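Local atomic coordinates of endoglucanase E-5 (Thermobifida fusca, PDB entry 2CKS), a protein that hydrolyses internal beta-1,4-glucosidic linkages in cellulose, lichenin and cereal beta-D-glucans as a family 5 glycoside hydrolase. Residues 117-122 / 134-139. Residues are numbered along the deposited sequence; the frame is centred on the assembly and turned at random.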
ATOM      1  N   THR A 117      -4.980  18.763   4.682  1.00  8.72           N
ATOM      2  CA  THR A 117      -6.298  19.066   4.140  1.00  9.28           C
ATOM      3  C   THR A 117      -7.011  17.808   3.653  1.00  8.10           C
ATOM      4  O   THR A 117      -8.172  17.575   3.974  1.00  8.24           O
ATOM      5  CB  THR A 117      -6.162  20.075   3.010  1.00  9.84           C
ATOM      6  OG1 THR A 117      -5.678  21.304   3.559  1.00 12.52           O
ATOM      7  CG2 THR A 117      -7.514  20.435   2.391  1.00 11.65           C
ATOM      8  N   PHE A 118      -6.299  16.992   2.894  1.00  7.11           N
ATOM      9  CA  PHE A 118      -6.876  15.784   2.317  1.00  6.53           C
ATOM     10  C   PHE A 118      -7.240  14.784   3.415  1.00  6.35           C
ATOM     11  O   PHE A 118      -8.358  14.299   3.457  1.00  6.49           O
ATOM     12  CB  PHE A 118      -5.906  15.157   1.310  1.00  6.12           C
ATOM     13  CG  PHE A 118      -6.314  13.783   0.828  1.00  5.94           C
ATOM     14  CD1 PHE A 118      -7.310  13.623  -0.121  1.00  5.36           C
ATOM     15  CD2 PHE A 118      -5.676  12.646   1.312  1.00  5.40           C
ATOM     16  CE1 PHE A 118      -7.670  12.351  -0.551  1.00  5.30           C
ATOM     17  CE2 PHE A 118      -6.031  11.393   0.876  1.00  5.43           C
ATOM     18  CZ  PHE A 118      -7.009  11.241  -0.042  1.00  5.09           C
ATOM     19  N   PHE A 119      -6.293  14.485   4.298  1.00  6.28           N
ATOM     20  CA  PHE A 119      -6.530  13.485   5.340  1.00  6.40           C
ATOM     21  C   PHE A 119      -7.580  13.937   6.355  1.00  6.57           C
ATOM     22  O   PHE A 119      -8.336  13.116   6.846  1.00  7.03           O
ATOM     23  CB  PHE A 119      -5.222  13.056   6.013  1.00  6.05           C
ATOM     24  CG  PHE A 119      -4.437  12.048   5.212  1.00  6.63           C
ATOM     25  CD1 PHE A 119      -4.956  10.784   4.977  1.00  6.73           C
ATOM     26  CD2 PHE A 119      -3.190  12.357   4.692  1.00  6.63           C
ATOM     27  CE1 PHE A 119      -4.254   9.860   4.232  1.00  7.00           C
ATOM     28  CE2 PHE A 119      -2.477  11.426   3.959  1.00  7.86           C
ATOM     29  CZ  PHE A 119      -3.009  10.180   3.732  1.00  6.63           C
ATOM     30  N   ALA A 120      -7.667  15.230   6.635  1.00  7.23           N
ATOM     31  CA  ALA A 120      -8.735  15.727   7.500  1.00  7.25           C
ATOM     32  C   ALA A 120     -10.091  15.405   6.886  1.00  7.21           C
ATOM     33  O   ALA A 120     -10.993  14.945   7.571  1.00  7.70           O
ATOM     34  CB  ALA A 120      -8.606  17.213   7.720  1.00  7.33           C
ATOM     35  N   GLU A 121     -10.235  15.639   5.584  1.00  7.27           N
ATOM     36  CA  GLU A 121     -11.500  15.357   4.914  1.00  7.84           C
ATOM     37  C   GLU A 121     -11.808  13.853   4.889  1.00  7.40           C
ATOM     38  O   GLU A 121     -12.933  13.429   5.179  1.00  8.12           O
ATOM     39  CB  GLU A 121     -11.526  15.920   3.495  1.00  7.60           C
ATOM     40  CG  GLU A 121     -12.823  15.544   2.797  1.00  8.72           C
ATOM     41  CD  GLU A 121     -13.145  16.335   1.551  1.00  8.82           C
ATOM     42  OE1 GLU A 121     -14.104  15.912   0.858  1.00 10.93           O
ATOM     43  OE2 GLU A 121     -12.467  17.347   1.261  1.00 10.92           O
ATOM     44  N   ILE A 122     -10.809  13.044   4.555  1.00  7.19           N
ATOM     45  CA  ILE A 122     -11.004  11.608   4.452  1.00  7.37           C
ATOM     46  C   ILE A 122     -11.335  11.029   5.822  1.00  6.87           C
ATOM     47  O   ILE A 122     -12.282  10.269   5.966  1.00  6.93           O
ATOM     48  CB  ILE A 122      -9.744  10.930   3.880  1.00  7.09           C
ATOM     49  CG1 ILE A 122      -9.475  11.386   2.441  1.00  8.89           C
ATOM     50  CG2 ILE A 122      -9.856   9.403   3.983  1.00  7.65           C
ATOM     51  CD1 ILE A 122     -10.542  11.041   1.419  1.00  8.46           C
ATOM     52  N   TYR A 134      -4.555   4.368   6.650  1.00  5.92           N
ATOM     53  CA  TYR A 134      -4.050   5.608   6.056  1.00  6.12           C
ATOM     54  C   TYR A 134      -2.554   5.525   5.842  1.00  6.06           C
ATOM     55  O   TYR A 134      -1.811   5.346   6.796  1.00  7.05           O
ATOM     56  CB  TYR A 134      -4.357   6.788   6.983  1.00  6.00           C
ATOM     57  CG  TYR A 134      -5.826   6.995   7.214  1.00  8.19           C
ATOM     58  CD1 TYR A 134      -6.547   7.837   6.408  1.00 12.25           C
ATOM     59  CD2 TYR A 134      -6.500   6.323   8.221  1.00 11.22           C
ATOM     60  CE1 TYR A 134      -7.894   8.031   6.603  1.00 13.39           C
ATOM     61  CE2 TYR A 134      -7.857   6.515   8.415  1.00 12.89           C
ATOM     62  CZ  TYR A 134      -8.544   7.370   7.603  1.00 13.45           C
ATOM     63  OH  TYR A 134      -9.895   7.559   7.787  1.00 15.18           O
ATOM     64  N   GLU A 135      -2.111   5.650   4.599  1.00  5.92           N
ATOM     65  CA  GLU A 135      -0.692   5.606   4.260  1.00  5.45           C
ATOM     66  C   GLU A 135      -0.258   7.035   3.937  1.00  5.16           C
ATOM     67  O   GLU A 135      -0.568   7.557   2.875  1.00  5.80           O
ATOM     68  CB  GLU A 135      -0.452   4.669   3.076  1.00  5.58           C
ATOM     69  CG  GLU A 135       1.011   4.562   2.652  1.00  6.70           C
ATOM     70  CD  GLU A 135       1.257   3.504   1.593  1.00 10.25           C
ATOM     71  OE1 GLU A 135       2.443   3.239   1.297  1.00 10.54           O
ATOM     72  OE2 GLU A 135       0.276   2.926   1.067  1.00  9.39           O
ATOM     73  N   ILE A 136       0.469   7.659   4.855  1.00  5.55           N
ATOM     74  CA  ILE A 136       0.643   9.121   4.828  1.00  5.55           C
ATOM     75  C   ILE A 136       1.804   9.652   3.969  1.00  5.84           C
ATOM     76  O   ILE A 136       1.882  10.854   3.730  1.00  6.82           O
ATOM     77  CB  ILE A 136       0.736   9.685   6.259  1.00  5.43           C
ATOM     78  CG1 ILE A 136       1.920   9.069   7.011  1.00  5.53           C
ATOM     79  CG2 ILE A 136      -0.586   9.468   6.990  1.00  6.28           C
ATOM     80  CD1 ILE A 136       2.255   9.780   8.300  1.00  5.39           C
ATOM     81  N   ALA A 137       2.670   8.764   3.483  1.00  6.29           N
ATOM     82  CA  ALA A 137       3.793   9.157   2.630  1.00  6.90           C
ATOM     83  C   ALA A 137       4.408   7.938   1.944  1.00  7.14           C
ATOM     84  O   ALA A 137       5.337   7.327   2.466  1.00  8.15           O
ATOM     85  CB  ALA A 137       4.852   9.888   3.458  1.00  7.20           C
ATOM     86  N   ASN A 138       3.872   7.598   0.778  1.00  7.10           N
ATOM     87  CA  ASN A 138       4.292   6.426  -0.007  1.00  6.59           C
ATOM     88  C   ASN A 138       5.794   6.099   0.030  1.00  6.63           C
ATOM     89  O   ASN A 138       6.195   5.077   0.609  1.00  6.61           O
ATOM     90  CB  ASN A 138       3.820   6.622  -1.455  1.00  7.08           C
ATOM     91  CG  ASN A 138       4.485   5.688  -2.439  1.00  7.05           C
ATOM     92  OD1 ASN A 138       4.481   4.473  -2.256  1.00  7.76           O
ATOM     93  ND2 ASN A 138       5.090   6.259  -3.488  1.00  7.14           N
ATOM     94  N   GLU A 139       6.611   6.952  -0.591  0.70  6.22           N
ATOM     95  CA  GLU A 139       8.043   6.682  -0.772  0.70  5.89           C
ATOM     96  C   GLU A 139       8.919   7.907  -0.498  0.70  5.63           C
ATOM     97  O   GLU A 139       9.410   8.549  -1.422  0.70  3.40           O
ATOM     98  CB  GLU A 139       8.314   6.112  -2.174  0.70  6.51           C
ATOM     99  CG  GLU A 139       7.953   4.638  -2.294  0.70  8.10           C
ATOM    100  CD  GLU A 139       8.507   3.960  -3.537  0.70 10.71           C
ATOM    101  OE1 GLU A 139       9.037   4.670  -4.427  0.70 13.02           O
ATOM    102  OE2 GLU A 139       8.411   2.703  -3.628  0.70 12.55           O
TER
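In a beta-alpha-beta unit of the TIM barrel that forms the catalytic domain, Phe119 of helix 112-126 packs on Tyr134 and Ile136, at and just beyond the end of strand 132-135. The bond from CA to CB of Phe119 is directed at the strand. With CG anti to its own carbonyl carbon (chi1 -80°), the ring reaches Tyr134 with CD1 and the backbone of 135-136 with CZ. The two aromatic side chains run past each other in opposite directions, and CD1 of Phe119 meets CD1 of Tyr134 at 3.6 Å. Phe119 CZ is 3.7 Å from the backbone O of Glu135, which lies at the ring edge. CG2 of Ile136 sits over one face, near the rim, 4.1 Å from Phe119 CE2. Phe118 CD2 lies over the centre of the opposite face, so the ring is sandwiched. One turn on, Ile122 sets CG2 against the edge of the Tyr134 ring, 3.5 Å from CE1. The side chains that meet are buried and touch through carbon atoms. Tyr134 OH is hydrogen-bonded with OD2 of Asp163, a zinc and sodium ligand. Glu135 points away from the helix and forms a salt bridge with Arg61. The chain then leads to Glu139, probably the catalytic proton donor. An apolar layer between helix and strand is characteristic of (beta/alpha)8 barrels; a likely acid/base glutamate just after strand 132-135, the fourth, fits glycoside hydrolase family 5.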